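Local atomic coordinates of Ctr9 protein (Myceliophthora thermophila, PDB entry 6AF0), a protein that probably binds the RNA polymerase II complex and, in the fragment crystallised here, folds largely into a superhelical array of tetratricopeptide-repeat helices. Residues Gln497-Glu502 and Lys527-Gln532; Leu533-Gly538 and Glu552-Ala557; Ala556-Cys561 and Thr579-Leu584; Leu477-Leu482 and Leu492-Gln497. All coordinates share one frame; numbering follows the deposited sequence.

Interaction 1: Gln497-Glu502 and Lys527-Gln532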
loop_
_atom_site.group_PDB
_atom_site.type_symbol
_atom_site.label_atom_id
_atom_site.label_comp_id
_atom_site.label_asym_id
_atom_site.label_seq_id
_atom_site.Cartn_x
_atom_site.Cartn_y
_atom_site.Cartn_z
ATOM N N GLN A 497 13.514 -10.127 -5.582
ATOM C CA GLN A 497 13.267 -10.587 -4.211
ATOM C C GLN A 497 12.221 -11.705 -4.173
ATOM O O GLN A 497 12.168 -12.494 -3.225
ATOM C CB GLN A 497 12.801 -9.443 -3.315
ATOM C CG GLN A 497 13.513 -8.116 -3.546
ATOM C CD GLN A 497 12.935 -7.002 -2.703
ATOM O OE1 GLN A 497 12.263 -7.251 -1.700
ATOM N NE2 GLN A 497 13.182 -5.764 -3.110
ATOM N N VAL A 498 11.371 -11.761 -5.190
ATOM C CA VAL A 498 10.435 -12.869 -5.332
ATOM C C VAL A 498 11.217 -14.084 -5.796
ATOM O O VAL A 498 10.883 -15.209 -5.442
ATOM C CB VAL A 498 9.322 -12.568 -6.349
ATOM C CG1 VAL A 498 8.398 -13.775 -6.533
ATOM C CG2 VAL A 498 8.525 -11.350 -5.912
ATOM N N GLU A 499 12.241 -13.852 -6.617
ATOM C CA GLU A 499 13.165 -14.912 -7.022
ATOM C C GLU A 499 13.748 -15.533 -5.746
ATOM O O GLU A 499 13.595 -16.740 -5.490
ATOM C CB GLU A 499 14.258 -14.334 -7.940
ATOM C CG GLU A 499 15.399 -15.266 -8.348
ATOM C CD GLU A 499 16.511 -14.542 -9.131
ATOM O OE1 GLU A 499 16.504 -13.292 -9.254
ATOM O OE2 GLU A 499 17.421 -15.231 -9.638
ATOM N N GLN A 500 14.353 -14.679 -4.919
ATOM C CA GLN A 500 14.990 -15.111 -3.666
ATOM C C GLN A 500 14.055 -15.856 -2.716
ATOM O O GLN A 500 14.376 -16.927 -2.224
ATOM C CB GLN A 500 15.635 -13.928 -2.949
ATOM C CG GLN A 500 16.942 -13.476 -3.586
ATOM C CD GLN A 500 18.053 -13.305 -2.569
ATOM O OE1 GLN A 500 18.561 -12.201 -2.374
ATOM N NE2 GLN A 500 18.423 -14.398 -1.900
ATOM N N LEU A 501 12.886 -15.306 -2.461
ATOM C CA LEU A 501 11.927 -16.040 -1.644
ATOM C C LEU A 501 11.582 -17.417 -2.233
ATOM O O LEU A 501 11.428 -18.378 -1.497
ATOM C CB LEU A 501 10.657 -15.210 -1.398
ATOM C CG LEU A 501 10.736 -14.318 -0.145
ATOM C CD1 LEU A 501 11.765 -13.198 -0.289
ATOM C CD2 LEU A 501 9.363 -13.753 0.196
ATOM N N GLU A 502 11.484 -17.508 -3.555
ATOM C CA GLU A 502 11.139 -18.776 -4.229
ATOM C C GLU A 502 12.273 -19.796 -4.121
ATOM O O GLU A 502 12.008 -20.994 -3.906
ATOM C CB GLU A 502 10.765 -18.558 -5.711
ATOM C CG GLU A 502 9.268 -18.493 -5.992
ATOM C CD GLU A 502 8.555 -19.802 -5.704
ATOM O OE1 GLU A 502 8.649 -20.740 -6.521
ATOM O OE2 GLU A 502 7.887 -19.888 -4.653
ATOM N N LYS A 527 18.750 -21.978 -11.785
ATOM C CA LYS A 527 17.469 -21.590 -11.195
ATOM C C LYS A 527 16.338 -21.943 -12.099
ATOM O O LYS A 527 16.128 -21.301 -13.127
ATOM C CB LYS A 527 17.387 -20.082 -10.901
ATOM C CG LYS A 527 18.450 -19.203 -11.545
ATOM C CD LYS A 527 18.225 -18.849 -13.013
ATOM C CE LYS A 527 19.298 -17.858 -13.461
ATOM N NZ LYS A 527 19.677 -16.830 -12.430
ATOM N N LEU A 528 15.601 -22.962 -11.708
ATOM C CA LEU A 528 14.411 -23.306 -12.416
ATOM C C LEU A 528 13.273 -23.123 -11.392
ATOM O O LEU A 528 12.874 -24.066 -10.693
ATOM C CB LEU A 528 14.548 -24.711 -13.009
ATOM C CG LEU A 528 15.891 -25.066 -13.679
ATOM C CD1 LEU A 528 15.745 -26.295 -14.575
ATOM C CD2 LEU A 528 16.481 -23.933 -14.503
ATOM N N LEU A 529 12.822 -21.864 -11.280
ATOM C CA LEU A 529 11.625 -21.464 -10.519
ATOM C C LEU A 529 10.475 -21.389 -11.536
ATOM O O LEU A 529 10.674 -21.720 -12.707
ATOM C CB LEU A 529 11.841 -20.094 -9.878
ATOM C CG LEU A 529 12.985 -19.848 -8.903
ATOM C CD1 LEU A 529 14.018 -20.954 -8.978
ATOM C CD2 LEU A 529 13.644 -18.497 -9.178
ATOM N N PRO A 530 9.270 -20.943 -11.121
ATOM C CA PRO A 530 8.225 -20.915 -12.145
ATOM C C PRO A 530 8.593 -20.012 -13.344
ATOM O O PRO A 530 9.208 -18.941 -13.162
ATOM C CB PRO A 530 6.986 -20.399 -11.398
ATOM C CG PRO A 530 7.270 -20.596 -9.948
ATOM C CD PRO A 530 8.764 -20.539 -9.798
ATOM N N PRO A 531 8.237 -20.451 -14.566
ATOM C CA PRO A 531 8.606 -19.805 -15.834
ATOM C C PRO A 531 8.215 -18.325 -15.966
ATOM O O PRO A 531 8.969 -17.522 -16.517
ATOM C CB PRO A 531 7.835 -20.623 -16.869
ATOM C CG PRO A 531 7.666 -21.951 -16.244
ATOM C CD PRO A 531 7.444 -21.669 -14.797
ATOM N N GLN A 532 7.033 -17.973 -15.487
ATOM C CA GLN A 532 6.548 -16.628 -15.672
ATOM C C GLN A 532 7.468 -15.647 -14.958
ATOM O O GLN A 532 7.895 -14.639 -15.531
ATOM C CB GLN A 532 5.118 -16.516 -15.170
ATOM C CG GLN A 532 4.138 -17.387 -15.952
ATOM C CD GLN A 532 3.977 -18.767 -15.369
ATOM O OE1 GLN A 532 4.792 -19.208 -14.546
ATOM N NE2 GLN A 532 2.917 -19.459 -15.777
#
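Glu499 and Glu502, one turn apart on helix 488-504, meet Lys527, Leu529 and Pro530 on the loop leading into helix 531-543. The contact lies in a helical array consistent with a tetratricopeptide-repeat superhelix, where it joins one helix to the chain returning after a linker that is partly absent from the model. The charged part is a long salt bridge, Glu499 OE2 lying 3.9 Å from Lys527 NZ. Glu499 reaches it with CG anti to the backbone N (chi1 174°) and an extended chain beyond, whereas Lys527 bends at chi2 and chi4. At that separation the pair probably attracts only loosely. The apolar part centres on Leu529, which crosses Glu499 at about a right angle. Its CD2 touches the aliphatic CG of Glu499 at 3.8 Å, and its CG lies 4.1 Å from Glu502 CB, so both glutamates contribute their hydrocarbon portions. Leu529 also touches Leu534, and its carbonyl O probably accepts a hydrogen bond from Ser560 OG, on helix 547-566. The last kind of contact sets an acid against a ring. Pro530 occupies the N-cap position of helix 531-543, whose amino end would probably be mildly favourable to a nearby negative charge. Glu502, bent at chi2, meets this proline tip to tip, its OE1 3.3 Å from Pro530 CD and 3.7 Å from Pro530 CG.

Interaction 2: Leu533-Gly538 and Glu552-Ala557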
loop_
_atom_site.group_PDB
_atom_site.type_symbol
_atom_site.label_atom_id
_atom_site.label_comp_id
_atom_site.label_asym_id
_atom_site.label_seq_id
_atom_site.Cartn_x
_atom_site.Cartn_y
_atom_site.Cartn_z
ATOM N N LEU A 533 7.799 -15.962 -13.717
ATOM C CA LEU A 533 8.698 -15.114 -12.962
ATOM C C LEU A 533 10.021 -14.896 -13.722
ATOM O O LEU A 533 10.463 -13.774 -13.912
ATOM C CB LEU A 533 8.963 -15.725 -11.583
ATOM C CG LEU A 533 9.907 -14.937 -10.660
ATOM C CD1 LEU A 533 9.353 -13.570 -10.307
ATOM C CD2 LEU A 533 10.197 -15.694 -9.380
ATOM N N LEU A 534 10.640 -15.982 -14.156
ATOM C CA LEU A 534 11.916 -15.929 -14.871
ATOM C C LEU A 534 11.822 -15.141 -16.160
ATOM O O LEU A 534 12.712 -14.351 -16.480
ATOM C CB LEU A 534 12.398 -17.341 -15.197
ATOM C CG LEU A 534 12.548 -18.314 -14.019
ATOM C CD1 LEU A 534 12.864 -19.700 -14.548
ATOM C CD2 LEU A 534 13.625 -17.836 -13.054
ATOM N N ASN A 535 10.738 -15.354 -16.900
ATOM C CA ASN A 535 10.490 -14.603 -18.131
ATOM C C ASN A 535 10.435 -13.109 -17.873
ATOM O O ASN A 535 11.148 -12.332 -18.510
ATOM C CB ASN A 535 9.190 -15.036 -18.794
ATOM C CG ASN A 535 8.962 -14.353 -20.135
ATOM O OD1 ASN A 535 9.160 -14.952 -21.190
ATOM N ND2 ASN A 535 8.555 -13.095 -20.099
ATOM N N ASN A 536 9.588 -12.700 -16.941
ATOM C CA ASN A 536 9.445 -11.274 -16.697
ATOM C C ASN A 536 10.780 -10.674 -16.300
ATOM O O ASN A 536 11.197 -9.653 -16.831
ATOM C CB ASN A 536 8.372 -10.991 -15.653
ATOM C CG ASN A 536 6.986 -11.439 -16.100
ATOM O OD1 ASN A 536 6.836 -12.152 -17.090
ATOM N ND2 ASN A 536 5.961 -11.025 -15.356
ATOM N N ILE A 537 11.480 -11.343 -15.402
ATOM C CA ILE A 537 12.771 -10.856 -14.967
ATOM C C ILE A 537 13.583 -10.666 -16.224
ATOM O O ILE A 537 14.181 -9.611 -16.423
ATOM C CB ILE A 537 13.475 -11.825 -13.988
ATOM C CG1 ILE A 537 12.675 -11.938 -12.687
ATOM C CG2 ILE A 537 14.878 -11.333 -13.674
ATOM C CD1 ILE A 537 13.222 -12.934 -11.705
ATOM N N GLY A 538 13.562 -11.680 -17.090
ATOM C CA GLY A 538 14.250 -11.620 -18.395
ATOM C C GLY A 538 13.894 -10.383 -19.186
ATOM O O GLY A 538 14.773 -9.722 -19.723
ATOM N N GLU A 552 19.743 -15.699 -20.696
ATOM C CA GLU A 552 19.950 -16.812 -19.768
ATOM C C GLU A 552 18.678 -17.076 -18.984
ATOM O O GLU A 552 18.296 -18.236 -18.757
ATOM C CB GLU A 552 21.124 -16.519 -18.835
ATOM C CG GLU A 552 22.395 -16.190 -19.611
ATOM C CD GLU A 552 23.644 -16.154 -18.763
ATOM O OE1 GLU A 552 23.592 -15.607 -17.631
ATOM O OE2 GLU A 552 24.680 -16.667 -19.261
ATOM N N PHE A 553 18.005 -15.985 -18.613
ATOM C CA PHE A 553 16.715 -16.078 -17.909
ATOM C C PHE A 553 15.605 -16.686 -18.760
ATOM O O PHE A 553 14.846 -17.514 -18.275
ATOM C CB PHE A 553 16.281 -14.725 -17.349
ATOM C CG PHE A 553 16.668 -14.531 -15.916
ATOM C CD1 PHE A 553 17.831 -13.862 -15.581
ATOM C CD2 PHE A 553 15.885 -15.065 -14.894
ATOM C CE1 PHE A 553 18.190 -13.709 -14.261
ATOM C CE2 PHE A 553 16.236 -14.898 -13.564
ATOM C CZ PHE A 553 17.392 -14.226 -13.251
ATOM N N PHE A 554 15.513 -16.288 -20.023
ATOM C CA PHE A 554 14.572 -16.940 -20.931
ATOM C C PHE A 554 14.854 -18.425 -21.093
ATOM O O PHE A 554 13.917 -19.230 -21.093
ATOM C CB PHE A 554 14.579 -16.292 -22.313
ATOM C CG PHE A 554 14.098 -14.881 -22.314
ATOM C CD1 PHE A 554 12.872 -14.564 -21.745
ATOM C CD2 PHE A 554 14.867 -13.863 -22.881
ATOM C CE1 PHE A 554 12.422 -13.263 -21.723
ATOM C CE2 PHE A 554 14.418 -12.560 -22.866
ATOM C CZ PHE A 554 13.189 -12.259 -22.292
ATOM N N GLN A 555 16.132 -18.780 -21.254
ATOM C CA GLN A 555 16.507 -20.168 -21.443
ATOM C C GLN A 555 16.121 -20.932 -20.205
ATOM O O GLN A 555 15.558 -22.024 -20.292
ATOM C CB GLN A 555 18.002 -20.315 -21.703
ATOM C CG GLN A 555 18.433 -21.757 -21.968
ATOM C CD GLN A 555 17.664 -22.398 -23.112
ATOM O OE1 GLN A 555 16.937 -23.387 -22.922
ATOM N NE2 GLN A 555 17.805 -21.822 -24.313
ATOM N N ALA A 556 16.411 -20.331 -19.055
ATOM C CA ALA A 556 16.085 -20.923 -17.755
ATOM C C ALA A 556 14.581 -21.149 -17.600
ATOM O O ALA A 556 14.144 -22.143 -17.011
ATOM C CB ALA A 556 16.603 -20.043 -16.627
ATOM N N ALA A 557 13.800 -20.218 -18.133
ATOM C CA ALA A 557 12.338 -20.326 -18.146
ATOM C C ALA A 557 11.848 -21.504 -18.975
ATOM O O ALA A 557 10.943 -22.234 -18.563
ATOM C CB ALA A 557 11.732 -19.052 -18.691
#
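The ring of Phe553 offers one face to Ile537, whose CG2 sits 3.8 Å above its centre in a CH-pi contact, 12° off the ring normal. This is the antiparallel helix pair of a tetratricopeptide repeat: segments 533-538 and 552-557 of helices 531-543 and 547-566 run at 165°, their axes 8.0 Å apart. Leu534 crosses Phe553 at about a right angle and brings CD2 to within 4.0 Å of Phe553 CE2. Its other methyl, CD1, rests 3.7 Å from Ala557 CA. An alanine in place of Phe553 would probably leave Ile537 CG2 and Leu534 CD2 without the ring they pack on and open a gap between the helices. Phe554, the next residue, meets Asn535 and Gly538 instead. Asn535 has CG anti to its backbone N, which sets CG in plane at the edge of the Phe554 ring. Its amide is turned 62° from that ring, with OD1 3.7 Å from Phe554 CE1, and ND2 is hydrogen-bonded to the backbone of another protein's chain. Gly538 has no side chain to hold the ring off: its CA lies over one face of Phe554, and its carbonyl C is 3.7 Å from Phe554 CZ.

Interaction 3: Ala556-Cys561 and Thr579-Leu584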
loop_
_atom_site.group_PDB
_atom_site.type_symbol
_atom_site.label_atom_id
_atom_site.label_comp_id
_atom_site.label_asym_id
_atom_site.label_seq_id
_atom_site.Cartn_x
_atom_site.Cartn_y
_atom_site.Cartn_z
ATOM N N ALA A 556 16.411 -20.331 -19.055
ATOM C CA ALA A 556 16.085 -20.923 -17.755
ATOM C C ALA A 556 14.581 -21.149 -17.600
ATOM O O ALA A 556 14.144 -22.143 -17.011
ATOM C CB ALA A 556 16.603 -20.043 -16.627
ATOM N N ALA A 557 13.800 -20.218 -18.133
ATOM C CA ALA A 557 12.338 -20.326 -18.146
ATOM C C ALA A 557 11.848 -21.504 -18.975
ATOM O O ALA A 557 10.943 -22.234 -18.563
ATOM C CB ALA A 557 11.732 -19.052 -18.691
ATOM N N LEU A 558 12.433 -21.652 -20.159
ATOM C CA LEU A 558 12.148 -22.782 -21.032
ATOM C C LEU A 558 12.457 -24.097 -20.343
ATOM O O LEU A 558 11.622 -24.996 -20.301
ATOM C CB LEU A 558 12.949 -22.672 -22.333
ATOM C CG LEU A 558 12.461 -21.619 -23.328
ATOM C CD1 LEU A 558 13.403 -21.518 -24.511
ATOM C CD2 LEU A 558 11.053 -21.941 -23.806
ATOM N N ASP A 559 13.655 -24.209 -19.785
ATOM C CA ASP A 559 14.031 -25.431 -19.097
ATOM C C ASP A 559 12.984 -25.721 -18.038
ATOM O O ASP A 559 12.412 -26.812 -17.975
ATOM C CB ASP A 559 15.413 -25.283 -18.485
ATOM C CG ASP A 559 16.484 -25.152 -19.534
ATOM O OD1 ASP A 559 16.297 -25.680 -20.657
ATOM O OD2 ASP A 559 17.511 -24.507 -19.237
ATOM N N SER A 560 12.702 -24.696 -17.245
ATOM C CA SER A 560 11.745 -24.801 -16.167
ATOM C C SER A 560 10.383 -25.300 -16.660
ATOM O O SER A 560 9.777 -26.116 -15.987
ATOM C CB SER A 560 11.613 -23.462 -15.442
ATOM O OG SER A 560 10.604 -23.537 -14.444
ATOM N N CYS A 561 9.913 -24.819 -17.816
ATOM C CA CYS A 561 8.664 -25.335 -18.436
ATOM C C CYS A 561 8.762 -26.806 -18.820
ATOM O O CYS A 561 7.782 -27.545 -18.758
ATOM C CB CYS A 561 8.286 -24.596 -19.725
ATOM S SG CYS A 561 7.828 -22.867 -19.587
ATOM N N THR A 579 5.296 -18.270 -26.596
ATOM C CA THR A 579 5.713 -16.954 -26.130
ATOM C C THR A 579 7.219 -16.922 -25.839
ATOM O O THR A 579 7.967 -16.209 -26.514
ATOM C CB THR A 579 4.913 -16.519 -24.885
ATOM O OG1 THR A 579 3.583 -16.188 -25.280
ATOM C CG2 THR A 579 5.496 -15.307 -24.256
ATOM N N ILE A 580 7.665 -17.706 -24.861
ATOM C CA ILE A 580 9.031 -17.582 -24.336
ATOM C C ILE A 580 10.122 -17.732 -25.401
ATOM O O ILE A 580 11.081 -16.963 -25.386
ATOM C CB ILE A 580 9.311 -18.544 -23.175
ATOM C CG1 ILE A 580 8.369 -18.254 -22.025
ATOM C CG2 ILE A 580 10.746 -18.389 -22.682
ATOM C CD1 ILE A 580 8.467 -19.264 -20.907
ATOM N N PRO A 581 9.998 -18.705 -26.322
ATOM C CA PRO A 581 11.012 -18.786 -27.385
ATOM C C PRO A 581 11.031 -17.615 -28.370
ATOM O O PRO A 581 12.022 -17.404 -29.073
ATOM C CB PRO A 581 10.645 -20.068 -28.123
ATOM C CG PRO A 581 10.010 -20.893 -27.073
ATOM C CD PRO A 581 9.160 -19.911 -26.307
ATOM N N PHE A 582 9.937 -16.875 -28.448
ATOM C CA PHE A 582 9.971 -15.640 -29.183
ATOM C C PHE A 582 10.830 -14.668 -28.415
ATOM O O PHE A 582 11.724 -14.041 -28.978
ATOM C CB PHE A 582 8.582 -15.053 -29.389
ATOM C CG PHE A 582 8.612 -13.643 -29.900
ATOM C CD1 PHE A 582 8.872 -13.394 -31.242
ATOM C CD2 PHE A 582 8.433 -12.569 -29.034
ATOM C CE1 PHE A 582 8.930 -12.091 -31.723
ATOM C CE2 PHE A 582 8.469 -11.274 -29.509
ATOM C CZ PHE A 582 8.723 -11.033 -30.856
ATOM N N ASN A 583 10.560 -14.569 -27.124
ATOM C CA ASN A 583 11.317 -13.684 -26.256
ATOM C C ASN A 583 12.802 -14.017 -26.379
ATOM O O ASN A 583 13.634 -13.121 -26.531
ATOM C CB ASN A 583 10.861 -13.772 -24.793
ATOM C CG ASN A 583 9.430 -13.332 -24.602
ATOM O OD1 ASN A 583 9.165 -12.288 -24.053
ATOM N ND2 ASN A 583 8.506 -14.129 -25.059
ATOM N N LEU A 584 13.114 -15.308 -26.360
ATOM C CA LEU A 584 14.494 -15.771 -26.473
ATOM C C LEU A 584 15.137 -15.373 -27.803
ATOM O O LEU A 584 16.305 -14.971 -27.844
ATOM C CB LEU A 584 14.555 -17.286 -26.303
ATOM C CG LEU A 584 15.962 -17.877 -26.439
ATOM C CD1 LEU A 584 16.886 -17.402 -25.321
ATOM C CD2 LEU A 584 15.906 -19.389 -26.451
#
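Leu558 brings CD2 to the CG-CD side of the Pro581 ring, 3.6 Å from Pro581 CG. Pro581 is the one ring in this contact, and it is saturated. The flat amide of Asn583 is used within its own helix: ND2 donates to Thr579 O at 2.6 Å, with that oxygen nearly in the amide plane but the donor well above the carbonyl plane. Thr579 O also accepts from Asn583 N, while Asn583 OD1 bonds to the backbone of another protein's chain. Pro581 has no N-H to give, and helix 573-591 is kinked there. Leu558 has CG anti to its carbonyl carbon (chi1 -74°), which sets CG against Ile580 CG2 at 3.7 Å. Its other methyl, CD1, touches Leu584 CD2 at 3.8 Å. An alanine at Leu558 would probably leave Ile580 CG2, the Pro581 ring and Leu584 CD2 facing a gap. Ile580 CD1 reaches onward to Cys561 SG, at 3.9 Å, and to Ala557 CB. The segments, of helices 547-566 and 573-591, pack antiparallel at 157° and join what are predicted to be successive tetratricopeptide-repeat regions. With apolar carbons and one cysteine sulphur meeting, cohesion probably rests on close fit rather than on directed bonds.

Interaction 4: Leu477-Leu482 and Leu492-Gln497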
loop_
_atom_site.group_PDB
_atom_site.type_symbol
_atom_site.label_atom_id
_atom_site.label_comp_id
_atom_site.label_asym_id
_atom_site.label_seq_id
_atom_site.Cartn_x
_atom_site.Cartn_y
_atom_site.Cartn_z
ATOM N N LEU A 477 4.442 -9.337 -6.201
ATOM C CA LEU A 477 4.026 -9.527 -7.575
ATOM C C LEU A 477 3.112 -8.423 -8.073
ATOM O O LEU A 477 3.262 -7.935 -9.188
ATOM C CB LEU A 477 3.289 -10.850 -7.711
ATOM C CG LEU A 477 4.090 -12.098 -7.374
ATOM C CD1 LEU A 477 3.203 -13.316 -7.614
ATOM C CD2 LEU A 477 5.373 -12.168 -8.196
ATOM N N ASN A 478 2.141 -8.065 -7.251
ATOM C CA ASN A 478 1.231 -6.978 -7.568
ATOM C C ASN A 478 2.022 -5.686 -7.746
ATOM O O ASN A 478 1.936 -5.007 -8.774
ATOM C CB ASN A 478 0.174 -6.830 -6.457
ATOM C CG ASN A 478 -0.918 -7.894 -6.540
ATOM O OD1 ASN A 478 -1.034 -8.634 -7.530
ATOM N ND2 ASN A 478 -1.746 -7.953 -5.515
ATOM N N LEU A 479 2.828 -5.394 -6.742
ATOM C CA LEU A 479 3.659 -4.216 -6.725
ATOM C C LEU A 479 4.606 -4.179 -7.918
ATOM O O LEU A 479 5.017 -3.109 -8.363
ATOM C CB LEU A 479 4.470 -4.220 -5.436
ATOM C CG LEU A 479 4.987 -2.881 -4.950
ATOM C CD1 LEU A 479 3.818 -1.978 -4.605
ATOM C CD2 LEU A 479 5.866 -3.107 -3.731
ATOM N N ALA A 480 4.984 -5.357 -8.401
ATOM C CA ALA A 480 5.839 -5.468 -9.576
ATOM C C ALA A 480 5.087 -5.057 -10.811
ATOM O O ALA A 480 5.606 -4.318 -11.640
ATOM C CB ALA A 480 6.348 -6.886 -9.737
ATOM N N ARG A 481 3.858 -5.544 -10.926
ATOM C CA ARG A 481 3.006 -5.165 -12.024
ATOM C C ARG A 481 2.658 -3.661 -11.980
ATOM O O ARG A 481 2.607 -3.018 -13.012
ATOM C CB ARG A 481 1.768 -6.050 -12.073
ATOM C CG ARG A 481 0.801 -5.581 -13.132
ATOM C CD ARG A 481 -0.205 -6.622 -13.582
ATOM N NE ARG A 481 -1.114 -5.998 -14.538
ATOM C CZ ARG A 481 -2.122 -6.620 -15.123
ATOM N NH1 ARG A 481 -2.344 -7.895 -14.846
ATOM N NH2 ARG A 481 -2.911 -5.961 -15.979
ATOM N N LEU A 482 2.437 -3.097 -10.794
ATOM C CA LEU A 482 2.088 -1.666 -10.683
ATOM C C LEU A 482 3.204 -0.832 -11.234
ATOM O O LEU A 482 2.989 0.069 -12.030
ATOM C CB LEU A 482 1.799 -1.244 -9.234
ATOM C CG LEU A 482 0.503 -1.836 -8.644
ATOM C CD1 LEU A 482 0.363 -1.562 -7.149
ATOM C CD2 LEU A 482 -0.733 -1.340 -9.376
ATOM N N LEU A 492 11.529 -4.697 -11.414
ATOM C CA LEU A 492 12.611 -5.680 -11.534
ATOM C C LEU A 492 13.089 -6.150 -10.148
ATOM O O LEU A 492 13.143 -7.359 -9.850
ATOM C CB LEU A 492 13.759 -5.073 -12.350
ATOM C CG LEU A 492 15.077 -5.832 -12.455
ATOM C CD1 LEU A 492 14.848 -7.263 -12.882
ATOM C CD2 LEU A 492 16.005 -5.106 -13.423
ATOM N N GLN A 493 13.395 -5.171 -9.299
ATOM C CA GLN A 493 13.905 -5.432 -7.956
ATOM C C GLN A 493 12.920 -6.316 -7.230
ATOM O O GLN A 493 13.284 -7.347 -6.677
ATOM C CB GLN A 493 14.121 -4.125 -7.191
ATOM C CG GLN A 493 15.156 -3.185 -7.832
ATOM C CD GLN A 493 16.532 -3.184 -7.162
ATOM O OE1 GLN A 493 16.644 -3.317 -5.940
ATOM N NE2 GLN A 493 17.587 -2.994 -7.965
ATOM N N CYS A 494 11.654 -5.917 -7.270
ATOM C CA CYS A 494 10.570 -6.718 -6.700
ATOM C C CYS A 494 10.701 -8.174 -7.120
ATOM O O CYS A 494 10.735 -9.060 -6.282
ATOM C CB CYS A 494 9.193 -6.198 -7.143
ATOM S SG CYS A 494 8.640 -4.630 -6.417
ATOM N N LEU A 495 10.789 -8.409 -8.425
ATOM C CA LEU A 495 10.818 -9.769 -8.966
ATOM C C LEU A 495 12.093 -10.477 -8.604
ATOM O O LEU A 495 12.109 -11.696 -8.529
ATOM C CB LEU A 495 10.644 -9.767 -10.490
ATOM C CG LEU A 495 9.272 -9.366 -11.040
ATOM C CD1 LEU A 495 9.157 -9.750 -12.503
ATOM C CD2 LEU A 495 8.138 -10.008 -10.246
ATOM N N GLN A 496 13.159 -9.716 -8.384
ATOM C CA GLN A 496 14.397 -10.281 -7.852
ATOM C C GLN A 496 14.253 -10.832 -6.424
ATOM O O GLN A 496 14.802 -11.887 -6.101
ATOM C CB GLN A 496 15.510 -9.256 -7.908
ATOM C CG GLN A 496 15.921 -8.886 -9.314
ATOM C CD GLN A 496 16.819 -7.666 -9.345
ATOM O OE1 GLN A 496 17.087 -7.055 -8.316
ATOM N NE2 GLN A 496 17.289 -7.303 -10.523
ATOM N N GLN A 497 13.514 -10.127 -5.582
ATOM C CA GLN A 497 13.267 -10.587 -4.211
ATOM C C GLN A 497 12.221 -11.705 -4.173
ATOM O O GLN A 497 12.168 -12.494 -3.225
ATOM C CB GLN A 497 12.801 -9.443 -3.315
ATOM C CG GLN A 497 13.513 -8.116 -3.546
ATOM C CD GLN A 497 12.935 -7.002 -2.703
ATOM O OE1 GLN A 497 12.263 -7.251 -1.700
ATOM N NE2 GLN A 497 13.182 -5.764 -3.110
#
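Leu495 holds CG anti to its carbonyl carbon, beside the backbone N (chi1 -69°); this sets CG near Ala480 CB, and the next torsion brings Leu495 CD2 to 3.6 Å from Ala480 CB. Cys494 has the same first torsion (chi1 -72°), which places SG beside Leu479, 4.2 Å from its CD2. The two helices, 473-484 and 488-504, follow each other in the chain and form an antiparallel helical hairpin, consistent with a tetratricopeptide-repeat-like superhelix. In these segments their directions differ by 159° and their axes approach to 8.5 Å. Ala480 sits at the middle of the interface. Ala480 CA lies 5.7 Å from Cys494 CA, the nearest such pair. Ala480 CB faces Cys494 CB at 3.9 Å, so a small side chain serves where the backbones come close. Leu477, one turn earlier, starts from a CB directed away from the partner helix, yet its end turns back; its side chain crosses that of Leu495 at about a right angle, and the CD2 methyls of Leu477 and Leu495 meet at 4.1 Å. Leu495 does double duty, since it also packs on Asn536 and Ile537 of helix 531-543, while Leu479 leans on Leu455 and Glu456 of helix 445-463. Between the segments, then, the chemistry is aliphatic carbon against aliphatic carbon, with one methyl against sulphur: the spacing is probably set by shape and exclusion of water, while Arg481, its CB directed away from helix 488-504, finds its polar partner elsewhere, NH2 being hydrogen-bonded to Gln436 OE1.

Overall arrangement
Interactions 2, 3 and 4 are buried helix-on-helix packings, whereas interaction 1 is a surface contact between a helix and a loop, and the one with a salt bridge. Read along the chain they run 4, 1, 2, 3. Helix 488-504 serves interactions 4 and 1, helix 531-543 serves 1 and 2, and helix 547-566 serves 2 and 3, so neighbouring contacts in this order share a helix. Aromatic rings enter the packing in interaction 2; interactions 3 and 4 rely on aliphatic groups and cysteine sulphur. The centres of interactions 2 and 3 are about 7 Å apart, with Phe554 touching Asn583, while interactions 3 and 4 do not touch.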